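Actinorhodin polyketide putative beta-ketoacyl synthase 2 (Streptomyces coelicolor A3, PDB 1TQY) is the chain length factor of actinorhodin biosynthesis, probably acting beside a ketosynthase partner to set the length of the polyketide chain. Local coordinates at residues Ala56-Asp61 with Ser197-Trp202; Val205-Ser210 with Tyr233-Gly238; Val18-Gly23 with Ala27-Ala32; Phe62-His67 with Arg71-Thr76. One frame throughout, in Å; residues are numbered along the deposited sequence.

Interaction 1 (Ala56-Asp61 with Ser197-Trp202); sequences AGQIDD and SALDPW. With NA (sodium ion), chain K.
Leu199 spends its two methyl groups on two partners of the facing segment. Its CD1 lies 3.6 Å from CG of Gln58, and its CD2 lies 4.1 Å from CB of Ala56. The first torsion (chi1 -62°) sets CG opposite the carbonyl carbon, and the fork beyond it spans both neighbours. A branched apolar side chain suits this place, and Ala56 answers with a single methyl directed at the loop. Gln58 takes part differently: its chain is extended and slants across Leu199, offering a methylene to the apolar contact while the amide continues past it. There OE1 bonds to the backbone N of Thr44, and NE2 makes a weak bond of 3.0 Å to OD1 of Asp60, bent to 127° at the hydrogen. Glutamine thus serves a buried site, apolar along its methylenes and polar at its amide. The backbone O of Gln58 is also a sodium ligand at 2.3 Å. OD2 of Asp60, in the second shell, accepts a hydrogen bond from a water that also binds the ion, at the long distance of 3.0 Å. Pro21 supplies the other protein ligand. Trp204 of helix 201-208 packs against both Ala56 and Leu199, with Val43 on Ala56 as well. The contact joins strand 55-57, paired with strand 40-42, to the loop that runs from strand 189-196 into helix 201-208, where Asp200 is the N-cap.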
loop_
_atom_site.group_PDB
_atom_site.type_symbol
_atom_site.label_atom_id
_atom_site.label_comp_id
_atom_site.label_asym_id
_atom_site.label_seq_id
_atom_site.Cartn_x
_atom_site.Cartn_y
_atom_site.Cartn_z
ATOM N N ALA B 56 21.612 -6.530 13.976
ATOM C CA ALA B 56 20.199 -6.265 13.759
ATOM C C ALA B 56 19.413 -6.278 15.060
ATOM O O ALA B 56 19.868 -6.818 16.070
ATOM C CB ALA B 56 19.610 -7.283 12.798
ATOM N N GLY B 57 18.237 -5.657 15.028
ATOM C CA GLY B 57 17.376 -5.631 16.194
ATOM C C GLY B 57 16.424 -6.816 16.123
ATOM O O GLY B 57 15.371 -6.735 15.489
ATOM N N GLN B 58 16.793 -7.920 16.761
ATOM C CA GLN B 58 15.951 -9.108 16.758
ATOM C C GLN B 58 15.071 -9.208 17.983
ATOM O O GLN B 58 15.438 -8.748 19.063
ATOM C CB GLN B 58 16.794 -10.378 16.716
ATOM C CG GLN B 58 17.475 -10.679 15.415
ATOM C CD GLN B 58 18.350 -11.926 15.514
ATOM O OE1 GLN B 58 18.993 -12.325 14.547
ATOM N NE2 GLN B 58 18.374 -12.542 16.691
ATOM N N ILE B 59 13.898 -9.801 17.792
ATOM C CA ILE B 59 12.975 -10.051 18.887
ATOM C C ILE B 59 13.222 -11.537 19.152
ATOM O O ILE B 59 12.914 -12.368 18.306
ATOM C CB ILE B 59 11.516 -9.826 18.461
ATOM C CG1 ILE B 59 11.283 -8.335 18.174
ATOM C CG2 ILE B 59 10.577 -10.326 19.562
ATOM C CD1 ILE B 59 9.866 -8.008 17.730
ATOM N N ASP B 60 13.808 -11.872 20.300
ATOM C CA ASP B 60 14.125 -13.273 20.594
ATOM C C ASP B 60 13.282 -13.931 21.667
ATOM O O ASP B 60 13.512 -15.085 21.999
ATOM C CB ASP B 60 15.598 -13.424 20.991
ATOM C CG ASP B 60 16.549 -12.938 19.920
ATOM O OD1 ASP B 60 16.379 -13.309 18.738
ATOM O OD2 ASP B 60 17.479 -12.186 20.277
ATOM N N ASP B 61 12.310 -13.223 22.215
ATOM C CA ASP B 61 11.483 -13.815 23.259
ATOM C C ASP B 61 10.047 -13.975 22.798
ATOM O O ASP B 61 9.123 -13.986 23.613
ATOM C CB ASP B 61 11.531 -12.948 24.508
ATOM C CG ASP B 61 11.230 -11.497 24.207
ATOM O OD1 ASP B 61 11.141 -10.697 25.163
ATOM O OD2 ASP B 61 11.086 -11.163 23.008
ATOM N N SER B 197 9.741 -7.250 9.109
ATOM C CA SER B 197 10.754 -8.227 9.496
ATOM C C SER B 197 11.327 -8.787 8.204
ATOM O O SER B 197 10.589 -9.260 7.347
ATOM C CB SER B 197 10.157 -9.371 10.312
ATOM O OG SER B 197 11.180 -10.284 10.666
ATOM N N ALA B 198 12.640 -8.709 8.051
ATOM C CA ALA B 198 13.281 -9.221 6.856
ATOM C C ALA B 198 14.619 -9.813 7.274
ATOM O O ALA B 198 15.669 -9.452 6.740
ATOM C CB ALA B 198 13.486 -8.109 5.858
ATOM N N LEU B 199 14.556 -10.734 8.231
ATOM C CA LEU B 199 15.738 -11.370 8.776
ATOM C C LEU B 199 16.050 -12.755 8.236
ATOM O O LEU B 199 16.312 -13.683 8.996
ATOM C CB LEU B 199 15.637 -11.411 10.303
ATOM C CG LEU B 199 15.578 -10.031 10.940
ATOM C CD1 LEU B 199 15.510 -10.163 12.451
ATOM C CD2 LEU B 199 16.823 -9.233 10.527
ATOM N N ASP B 200 16.007 -12.888 6.920
ATOM C CA ASP B 200 16.341 -14.136 6.261
ATOM C C ASP B 200 17.527 -13.719 5.405
ATOM O O ASP B 200 17.753 -12.526 5.209
ATOM C CB ASP B 200 15.205 -14.608 5.361
ATOM C CG ASP B 200 14.975 -13.677 4.203
ATOM O OD1 ASP B 200 15.363 -14.010 3.062
ATOM O OD2 ASP B 200 14.406 -12.587 4.440
ATOM N N PRO B 201 18.295 -14.682 4.878
ATOM C CA PRO B 201 19.449 -14.313 4.052
ATOM C C PRO B 201 19.154 -13.342 2.898
ATOM O O PRO B 201 19.893 -12.383 2.703
ATOM C CB PRO B 201 19.957 -15.660 3.558
ATOM C CG PRO B 201 19.552 -16.610 4.665
ATOM C CD PRO B 201 18.166 -16.151 4.986
ATOM N N TRP B 202 18.091 -13.589 2.131
ATOM C CA TRP B 202 17.762 -12.720 0.997
ATOM C C TRP B 202 17.325 -11.339 1.471
ATOM O O TRP B 202 17.818 -10.316 0.975
ATOM C CB TRP B 202 16.668 -13.362 0.133
ATOM C CG TRP B 202 16.479 -12.717 -1.236
ATOM C CD1 TRP B 202 17.296 -11.794 -1.845
ATOM C CD2 TRP B 202 15.403 -12.966 -2.151
ATOM N NE1 TRP B 202 16.789 -11.457 -3.081
ATOM C CE2 TRP B 202 15.628 -12.158 -3.294
ATOM C CE3 TRP B 202 14.268 -13.794 -2.118
ATOM C CZ2 TRP B 202 14.759 -12.152 -4.396
ATOM C CZ3 TRP B 202 13.397 -13.786 -3.226
ATOM C CH2 TRP B 202 13.656 -12.968 -4.342
HETATM NA NA NA K . 16.240 -8.358 21.177
HETATM O O HOH W 1 18.719 -9.553 20.016
HETATM O O HOH W 2 14.868 -9.457 21.962
HETATM O O HOH W 3 17.495 -8.018 23.119
#

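Interaction 2 (Val205-Ser210 with Tyr233-Gly238); sequences VSQIAS and YVPGEG
Gln207 lays its amide oxygen against the ring of Pro235, OE1 standing 3.2 Å from CB and 3.7 Å from CG of that proline. The two side chains slant past each other, and the contact is one of shape, since the ring carbons offer no conventional donor. Further along, Tyr233 has CG between its backbone N and carbonyl carbon (chi1 74°), which carries its OH to within 4.2 Å of OG of Ser210. The polar needs of these side chains are met by other groups. OE1 of Gln207 and OH of Tyr233 both hydrogen-bond to the hydroxyl of Tyr342, which ties the two segments together indirectly, and NE2 of Gln207 bonds to the backbone O of Gly203 one turn back. A long amide fits this buried position because its oxygen can lie against the proline ring while OE1 and NE2 each keep a hydrogen-bonding partner, Tyr342 and O of Gly203.

Within the thiolase-like fold, segment 205-210 includes residues of helix 201-208, and segment 233-238 leads into strand 238-246. Ser210 folds back on the helix: its OG gives a 2.6 Å bond to O of Gln207, almost in line with the carbonyl (174°), and that oxygen also accepts from N of Ser210 at 2.8 Å. Serine suits the position because its short hydroxyl reaches this carbonyl and has a second bond, to the backbone N of Arg212. Val205, Ser206 and Ala209 pack against apolar side chains of the other protein chain in the assembly.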
loop_
_atom_site.group_PDB
_atom_site.type_symbol
_atom_site.label_atom_id
_atom_site.label_comp_id
_atom_site.label_asym_id
_atom_site.label_seq_id
_atom_site.Cartn_x
_atom_site.Cartn_y
_atom_site.Cartn_z
ATOM N N VAL B 205 20.496 -9.448 2.617
ATOM C CA VAL B 205 21.332 -9.023 1.515
ATOM C C VAL B 205 20.637 -7.872 0.778
ATOM O O VAL B 205 21.287 -6.935 0.315
ATOM C CB VAL B 205 21.620 -10.298 0.619
ATOM C CG1 VAL B 205 21.186 -10.109 -0.814
ATOM C CG2 VAL B 205 23.071 -10.684 0.731
ATOM N N SER B 206 19.308 -7.938 0.707
ATOM C CA SER B 206 18.508 -6.907 0.048
ATOM C C SER B 206 18.667 -5.578 0.801
ATOM O O SER B 206 18.865 -4.523 0.194
ATOM C CB SER B 206 17.029 -7.334 0.012
ATOM O OG SER B 206 16.837 -8.416 -0.904
ATOM N N GLN B 207 18.605 -5.640 2.131
ATOM C CA GLN B 207 18.755 -4.448 2.955
ATOM C C GLN B 207 20.163 -3.900 2.799
ATOM O O GLN B 207 20.366 -2.683 2.720
ATOM C CB GLN B 207 18.442 -4.780 4.424
ATOM C CG GLN B 207 16.983 -5.185 4.632
ATOM C CD GLN B 207 16.640 -5.570 6.064
ATOM O OE1 GLN B 207 16.552 -4.727 6.956
ATOM N NE2 GLN B 207 16.450 -6.864 6.285
ATOM N N ILE B 208 21.139 -4.794 2.729
ATOM C CA ILE B 208 22.517 -4.347 2.549
ATOM C C ILE B 208 22.640 -3.570 1.231
ATOM O O ILE B 208 23.446 -2.648 1.127
ATOM C CB ILE B 208 23.509 -5.530 2.547
ATOM C CG1 ILE B 208 23.621 -6.109 3.971
ATOM C CG2 ILE B 208 24.889 -5.054 2.086
ATOM C CD1 ILE B 208 24.727 -7.137 4.114
ATOM N N ALA B 209 21.844 -3.949 0.227
ATOM C CA ALA B 209 21.880 -3.260 -1.063
ATOM C C ALA B 209 21.447 -1.799 -0.924
ATOM O O ALA B 209 21.670 -0.995 -1.824
ATOM C CB ALA B 209 20.980 -3.973 -2.091
ATOM N N SER B 210 20.816 -1.455 0.194
ATOM C CA SER B 210 20.392 -0.071 0.411
ATOM C C SER B 210 21.611 0.822 0.360
ATOM O O SER B 210 21.537 1.983 -0.039
ATOM C CB SER B 210 19.763 0.092 1.786
ATOM O OG SER B 210 20.725 -0.146 2.802
ATOM N N TYR B 233 22.521 2.739 9.433
ATOM C CA TYR B 233 21.535 2.342 10.420
ATOM C C TYR B 233 21.581 0.836 10.614
ATOM O O TYR B 233 22.106 0.107 9.768
ATOM C CB TYR B 233 20.127 2.784 9.982
ATOM C CG TYR B 233 19.517 1.979 8.852
ATOM C CD1 TYR B 233 18.765 0.827 9.111
ATOM C CD2 TYR B 233 19.679 2.381 7.521
ATOM C CE1 TYR B 233 18.183 0.101 8.069
ATOM C CE2 TYR B 233 19.106 1.662 6.475
ATOM C CZ TYR B 233 18.356 0.522 6.755
ATOM O OH TYR B 233 17.771 -0.176 5.724
ATOM N N VAL B 234 21.062 0.381 11.749
ATOM C CA VAL B 234 20.990 -1.045 12.038
ATOM C C VAL B 234 19.532 -1.457 11.793
ATOM O O VAL B 234 18.621 -0.824 12.315
ATOM C CB VAL B 234 21.371 -1.348 13.518
ATOM C CG1 VAL B 234 21.076 -2.815 13.834
ATOM C CG2 VAL B 234 22.877 -1.076 13.740
ATOM N N PRO B 235 19.295 -2.492 10.969
ATOM C CA PRO B 235 17.930 -2.964 10.677
ATOM C C PRO B 235 17.338 -3.605 11.934
ATOM O O PRO B 235 18.074 -4.069 12.808
ATOM C CB PRO B 235 18.143 -4.032 9.606
ATOM C CG PRO B 235 19.492 -3.731 9.049
ATOM C CD PRO B 235 20.290 -3.271 10.217
ATOM N N GLY B 236 16.016 -3.649 12.018
ATOM C CA GLY B 236 15.371 -4.282 13.157
ATOM C C GLY B 236 14.079 -4.920 12.680
ATOM O O GLY B 236 13.703 -4.731 11.527
ATOM N N GLU B 237 13.410 -5.689 13.534
ATOM C CA GLU B 237 12.134 -6.305 13.162
ATOM C C GLU B 237 11.159 -5.917 14.252
ATOM O O GLU B 237 11.552 -5.748 15.406
ATOM C CB GLU B 237 12.247 -7.837 13.082
ATOM C CG GLU B 237 12.336 -8.527 14.436
ATOM C CD GLU B 237 12.433 -10.058 14.336
ATOM O OE1 GLU B 237 12.028 -10.634 13.298
ATOM O OE2 GLU B 237 12.899 -10.686 15.313
ATOM N N GLY B 238 9.891 -5.759 13.897
ATOM C CA GLY B 238 8.911 -5.394 14.897
ATOM C C GLY B 238 8.157 -4.139 14.531
ATOM O O GLY B 238 8.135 -3.720 13.373
#

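Interaction 3 (Val18-Gly23 with Ala27-Ala32); sequences VVAPNG and APYWSA. With NA (sodium ion), chain K.
Ala20 and Gly23, both of which lie against helix 26-34, hold each other by two backbone bonds: N of Gly23 to O of Ala20 at 2.9 Å, and N of Ala20 to O of Gly23 at 3.1 Å. They close a type I turn between strands 11-20 and 23-24, a tight beta hairpin whose Pro21 binds the sodium ion through its carbonyl oxygen. Against this hairpin rests Tyr29. CB of Tyr29 meets CG2 of Val18 at 3.7 Å, and its CD1 touches the methyl of Ala20. Asn22 holds CG between its backbone N and carbonyl carbon (chi1 60°), bringing OD1 to the edge of the ring, in its plane and 3.3 Å from CD1, with the amide turned 80° from the ring. This oxygen is buried without a hydrogen-bonding partner, so the slightly positive C-H edge may offer modest compensation. Asn22 ND2 instead bonds to O of Arg37, passing 3.5 Å from CB of Ala32, whose small methyl also touches O of Asn22 (3.4 Å). CA of Gly23 is 4.0 Å from CA of Tyr29, and a CB here would run into the backbone of Pro28 and Tyr29. The phenol hydroxyl bonds to Thr352 of helix 345-359.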
loop_
_atom_site.group_PDB
_atom_site.type_symbol
_atom_site.label_atom_id
_atom_site.label_comp_id
_atom_site.label_asym_id
_atom_site.label_seq_id
_atom_site.Cartn_x
_atom_site.Cartn_y
_atom_site.Cartn_z
ATOM N N VAL B 18 2.927 -3.022 21.402
ATOM C CA VAL B 18 4.279 -2.967 20.873
ATOM C C VAL B 18 5.048 -4.274 20.876
ATOM O O VAL B 18 5.008 -5.048 21.833
ATOM C CB VAL B 18 5.135 -1.890 21.591
ATOM C CG1 VAL B 18 4.315 -0.620 21.807
ATOM C CG2 VAL B 18 5.679 -2.415 22.880
ATOM N N VAL B 19 5.722 -4.524 19.763
ATOM C CA VAL B 19 6.555 -5.701 19.598
ATOM C C VAL B 19 7.907 -5.158 19.128
ATOM O O VAL B 19 8.093 -4.835 17.949
ATOM C CB VAL B 19 5.928 -6.685 18.563
ATOM C CG1 VAL B 19 4.635 -7.274 19.134
ATOM C CG2 VAL B 19 5.616 -5.973 17.252
ATOM N N ALA B 20 8.842 -5.040 20.064
ATOM C CA ALA B 20 10.165 -4.488 19.761
ATOM C C ALA B 20 11.357 -5.338 20.180
ATOM O O ALA B 20 11.271 -6.127 21.121
ATOM C CB ALA B 20 10.283 -3.102 20.384
ATOM N N PRO B 21 12.498 -5.168 19.489
ATOM C CA PRO B 21 13.713 -5.929 19.799
ATOM C C PRO B 21 14.167 -5.791 21.252
ATOM O O PRO B 21 14.882 -6.651 21.756
ATOM C CB PRO B 21 14.738 -5.368 18.813
ATOM C CG PRO B 21 13.888 -4.988 17.631
ATOM C CD PRO B 21 12.709 -4.316 18.305
ATOM N N ASN B 22 13.760 -4.719 21.927
ATOM C CA ASN B 22 14.151 -4.544 23.325
ATOM C C ASN B 22 12.962 -4.676 24.277
ATOM O O ASN B 22 13.034 -4.259 25.431
ATOM C CB ASN B 22 14.862 -3.192 23.524
ATOM C CG ASN B 22 14.000 -2.012 23.144
ATOM O OD1 ASN B 22 13.035 -2.154 22.385
ATOM N ND2 ASN B 22 14.357 -0.830 23.639
ATOM N N GLY B 23 11.867 -5.258 23.792
ATOM C CA GLY B 23 10.708 -5.428 24.653
ATOM C C GLY B 23 9.420 -5.905 23.998
ATOM O O GLY B 23 8.832 -5.197 23.172
ATOM N N ALA B 27 5.089 -2.332 28.392
ATOM C CA ALA B 27 5.842 -2.190 29.635
ATOM C C ALA B 27 7.329 -2.496 29.482
ATOM O O ALA B 27 8.175 -1.661 29.813
ATOM C CB ALA B 27 5.235 -3.060 30.728
ATOM N N PRO B 28 7.671 -3.696 28.982
ATOM C CA PRO B 28 9.082 -4.054 28.810
ATOM C C PRO B 28 9.798 -3.056 27.902
ATOM O O PRO B 28 10.934 -2.661 28.159
ATOM C CB PRO B 28 9.016 -5.445 28.186
ATOM C CG PRO B 28 7.698 -5.973 28.643
ATOM C CD PRO B 28 6.796 -4.786 28.524
ATOM N N TYR B 29 9.122 -2.654 26.836
ATOM C CA TYR B 29 9.698 -1.709 25.897
ATOM C C TYR B 29 10.000 -0.361 26.553
ATOM O O TYR B 29 11.134 0.109 26.524
ATOM C CB TYR B 29 8.748 -1.508 24.720
ATOM C CG TYR B 29 9.161 -0.380 23.810
ATOM C CD1 TYR B 29 10.270 -0.499 22.979
ATOM C CD2 TYR B 29 8.458 0.819 23.801
ATOM C CE1 TYR B 29 10.670 0.547 22.159
ATOM C CE2 TYR B 29 8.853 1.870 22.985
ATOM C CZ TYR B 29 9.957 1.722 22.168
ATOM O OH TYR B 29 10.323 2.761 21.357
ATOM N N TRP B 30 8.982 0.257 27.137
ATOM C CA TRP B 30 9.140 1.550 27.800
ATOM C C TRP B 30 10.222 1.499 28.875
ATOM O O TRP B 30 10.939 2.477 29.107
ATOM C CB TRP B 30 7.825 1.968 28.437
ATOM C CG TRP B 30 7.878 3.310 29.073
ATOM C CD1 TRP B 30 7.635 3.601 30.381
ATOM C CD2 TRP B 30 8.112 4.563 28.419
ATOM N NE1 TRP B 30 7.692 4.960 30.585
ATOM C CE2 TRP B 30 7.983 5.574 29.395
ATOM C CE3 TRP B 30 8.416 4.928 27.101
ATOM C CZ2 TRP B 30 8.143 6.931 29.099
ATOM C CZ3 TRP B 30 8.576 6.276 26.805
ATOM C CH2 TRP B 30 8.437 7.262 27.802
ATOM N N SER B 31 10.334 0.357 29.536
ATOM C CA SER B 31 11.338 0.205 30.566
ATOM C C SER B 31 12.740 0.232 29.972
ATOM O O SER B 31 13.636 0.875 30.517
ATOM C CB SER B 31 11.133 -1.102 31.323
ATOM O OG SER B 31 12.285 -1.387 32.102
ATOM N N ALA B 32 12.927 -0.460 28.854
ATOM C CA ALA B 32 14.233 -0.517 28.196
ATOM C C ALA B 32 14.634 0.842 27.611
ATOM O O ALA B 32 15.800 1.236 27.667
ATOM C CB ALA B 32 14.216 -1.573 27.097
HETATM NA NA NA K . 16.240 -8.358 21.177
HETATM O O HOH W 3 17.495 -8.018 23.119
HETATM O O HOH W 1 18.719 -9.553 20.016
HETATM O O HOH W 2 14.868 -9.457 21.962
#

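Interaction 4 (Phe62-His67 with Arg71-Thr76); sequences FHAPDH and RLLPQT
Pro65, which meets Leu73 across the contact, also roofs the imidazole of His63: its CD sits 3.5 Å above the centre of one ring face, a CH-pi arrangement. At the edge of the same imidazole, in its plane, lies OD2 of Asp66, which accepts a bond of 3.1 Å from ND1 (152° at the hydrogen). The histidine reaches that oxygen from above the carboxylate plane, so the two flat groups are steeply inclined. The negative charge of Asp66 would probably favour a protonated imidazole. On one face of the Phe62 ring, toward its rim, lies the backbone N of Ala64, and O of His63 is near the edge of the His67 ring, in plane.

These residues belong to, or flank, a weakly bonded helical turn at about 64-67, in which N of His67 bonds to O of Ala64. Leu73 packs against it. CD2 sits 3.7 Å from CB of Ala64 and also reaches N of Pro65; CD1 lies 3.9 Å from CG of Pro65, the two side chains crossing near a right angle. A chi1 of -65° directs both methyls at the turn. The small methyl of Ala64 lets Leu73 lie close on the buried side, while the Pro65 ring gives a rigid apolar surface beside solvent. OG1 of Thr76 gives a 2.6 Å bond to O of Leu72 and bonds also to Arg81, which reaches O of Leu73 too. Leu82 and Thr85 lie against Phe62, and Arg81 against Ala64. The contact thus joins the helical turn to the loop leading into helix 78-93, which backs both segments.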
loop_
_atom_site.group_PDB
_atom_site.type_symbol
_atom_site.label_atom_id
_atom_site.label_comp_id
_atom_site.label_asym_id
_atom_site.label_seq_id
_atom_site.Cartn_x
_atom_site.Cartn_y
_atom_site.Cartn_z
ATOM N N PHE B 62 9.866 -14.090 21.487
ATOM C CA PHE B 62 8.540 -14.254 20.907
ATOM C C PHE B 62 8.415 -15.630 20.280
ATOM O O PHE B 62 9.063 -15.930 19.280
ATOM C CB PHE B 62 8.288 -13.198 19.827
ATOM C CG PHE B 62 6.957 -13.348 19.125
ATOM C CD1 PHE B 62 5.769 -13.071 19.798
ATOM C CD2 PHE B 62 6.895 -13.752 17.789
ATOM C CE1 PHE B 62 4.534 -13.191 19.153
ATOM C CE2 PHE B 62 5.666 -13.877 17.131
ATOM C CZ PHE B 62 4.482 -13.594 17.814
ATOM N N HIS B 63 7.594 -16.481 20.875
ATOM C CA HIS B 63 7.395 -17.808 20.310
ATOM C C HIS B 63 5.967 -17.787 19.780
ATOM O O HIS B 63 5.016 -17.917 20.547
ATOM C CB HIS B 63 7.559 -18.883 21.383
ATOM C CG HIS B 63 7.498 -20.278 20.843
ATOM N ND1 HIS B 63 6.687 -21.250 21.387
ATOM C CD2 HIS B 63 8.128 -20.857 19.793
ATOM C CE1 HIS B 63 6.815 -22.367 20.693
ATOM N NE2 HIS B 63 7.684 -22.154 19.719
ATOM N N ALA B 64 5.826 -17.626 18.468
ATOM C CA ALA B 64 4.517 -17.537 17.833
ATOM C C ALA B 64 3.452 -18.466 18.402
ATOM O O ALA B 64 2.383 -18.010 18.797
ATOM C CB ALA B 64 4.652 -17.746 16.325
ATOM N N PRO B 65 3.736 -19.777 18.473
ATOM C CA PRO B 65 2.761 -20.733 19.006
ATOM C C PRO B 65 2.160 -20.330 20.345
ATOM O O PRO B 65 1.061 -20.762 20.690
ATOM C CB PRO B 65 3.562 -22.032 19.093
ATOM C CG PRO B 65 4.513 -21.906 17.941
ATOM C CD PRO B 65 4.977 -20.468 18.082
ATOM N N ASP B 66 2.863 -19.503 21.106
ATOM C CA ASP B 66 2.319 -19.087 22.391
ATOM C C ASP B 66 1.433 -17.859 22.269
ATOM O O ASP B 66 0.740 -17.495 23.215
ATOM C CB ASP B 66 3.439 -18.803 23.395
ATOM C CG ASP B 66 4.187 -20.062 23.809
ATOM O OD1 ASP B 66 3.533 -21.105 24.025
ATOM O OD2 ASP B 66 5.426 -20.004 23.938
ATOM N N HIS B 67 1.439 -17.218 21.105
ATOM C CA HIS B 67 0.632 -16.011 20.930
ATOM C C HIS B 67 -0.388 -16.099 19.796
ATOM O O HIS B 67 -1.429 -15.444 19.841
ATOM C CB HIS B 67 1.559 -14.827 20.688
ATOM C CG HIS B 67 2.459 -14.517 21.846
ATOM N ND1 HIS B 67 2.139 -13.580 22.804
ATOM C CD2 HIS B 67 3.673 -15.007 22.191
ATOM C CE1 HIS B 67 3.119 -13.501 23.686
ATOM N NE2 HIS B 67 4.061 -14.357 23.337
ATOM N N ARG B 71 -3.996 -22.514 14.003
ATOM C CA ARG B 71 -4.546 -22.462 12.660
ATOM C C ARG B 71 -3.823 -21.456 11.759
ATOM O O ARG B 71 -3.612 -21.707 10.570
ATOM C CB ARG B 71 -6.019 -22.095 12.748
ATOM C CG ARG B 71 -6.779 -22.216 11.459
ATOM C CD ARG B 71 -8.223 -21.898 11.736
ATOM N NE ARG B 71 -8.363 -20.542 12.263
ATOM C CZ ARG B 71 -8.124 -19.443 11.554
ATOM N NH1 ARG B 71 -7.734 -19.551 10.287
ATOM N NH2 ARG B 71 -8.283 -18.244 12.102
ATOM N N LEU B 72 -3.442 -20.321 12.338
ATOM C CA LEU B 72 -2.769 -19.260 11.593
ATOM C C LEU B 72 -1.250 -19.421 11.432
ATOM O O LEU B 72 -0.655 -18.778 10.573
ATOM C CB LEU B 72 -3.082 -17.904 12.237
ATOM C CG LEU B 72 -4.539 -17.433 12.165
ATOM C CD1 LEU B 72 -4.714 -16.152 12.961
ATOM C CD2 LEU B 72 -4.926 -17.194 10.705
ATOM N N LEU B 73 -0.628 -20.277 12.240
ATOM C CA LEU B 73 0.816 -20.484 12.169
ATOM C C LEU B 73 1.338 -20.911 10.795
ATOM O O LEU B 73 2.333 -20.364 10.304
ATOM C CB LEU B 73 1.254 -21.511 13.213
ATOM C CG LEU B 73 1.075 -21.095 14.666
ATOM C CD1 LEU B 73 1.402 -22.286 15.568
ATOM C CD2 LEU B 73 1.986 -19.914 15.002
ATOM N N PRO B 74 0.678 -21.890 10.155
ATOM C CA PRO B 74 1.082 -22.391 8.833
ATOM C C PRO B 74 1.039 -21.354 7.713
ATOM O O PRO B 74 1.801 -21.430 6.752
ATOM C CB PRO B 74 0.072 -23.505 8.545
ATOM C CG PRO B 74 -0.524 -23.836 9.874
ATOM C CD PRO B 74 -0.562 -22.539 10.608
ATOM N N GLN B 75 0.130 -20.392 7.835
ATOM C CA GLN B 75 -0.070 -19.383 6.797
ATOM C C GLN B 75 0.463 -17.986 7.089
ATOM O O GLN B 75 0.256 -17.066 6.296
ATOM C CB GLN B 75 -1.567 -19.274 6.476
ATOM C CG GLN B 75 -2.426 -18.825 7.665
ATOM C CD GLN B 75 -3.886 -18.613 7.306
ATOM O OE1 GLN B 75 -4.646 -19.566 7.152
ATOM N NE2 GLN B 75 -4.283 -17.356 7.173
ATOM N N THR B 76 1.161 -17.818 8.203
ATOM C CA THR B 76 1.672 -16.506 8.547
ATOM C C THR B 76 3.189 -16.390 8.611
ATOM O O THR B 76 3.894 -17.291 9.080
ATOM C CB THR B 76 1.083 -16.037 9.880
ATOM O OG1 THR B 76 1.293 -17.049 10.871
ATOM C CG2 THR B 76 -0.407 -15.774 9.728
#

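How the interactions relate
Interactions 1 and 3 meet at the sodium ion, to which each contributes one backbone oxygen and whose three waters they share; their centres are about 16 Å apart, and CG1 of Ile59 packs 3.6 Å from N of Pro21. Interactions 1 and 2 share helix 201-208 and lie closest, about 9 Å between centres. N of Gly57 is 2.7 Å from O of Pro235, and OG of Ser197 is 2.8 Å from OE1 of Glu237, both probable hydrogen bonds. Interaction 2 also touches interaction 3, with Pro21 CG 3.3 Å from O of Glu237. Interaction 4 adjoins interaction 1 in sequence only, centres about 16 Å apart, and touches neither interaction 2 (about 24 Å) nor interaction 3 (about 20 Å).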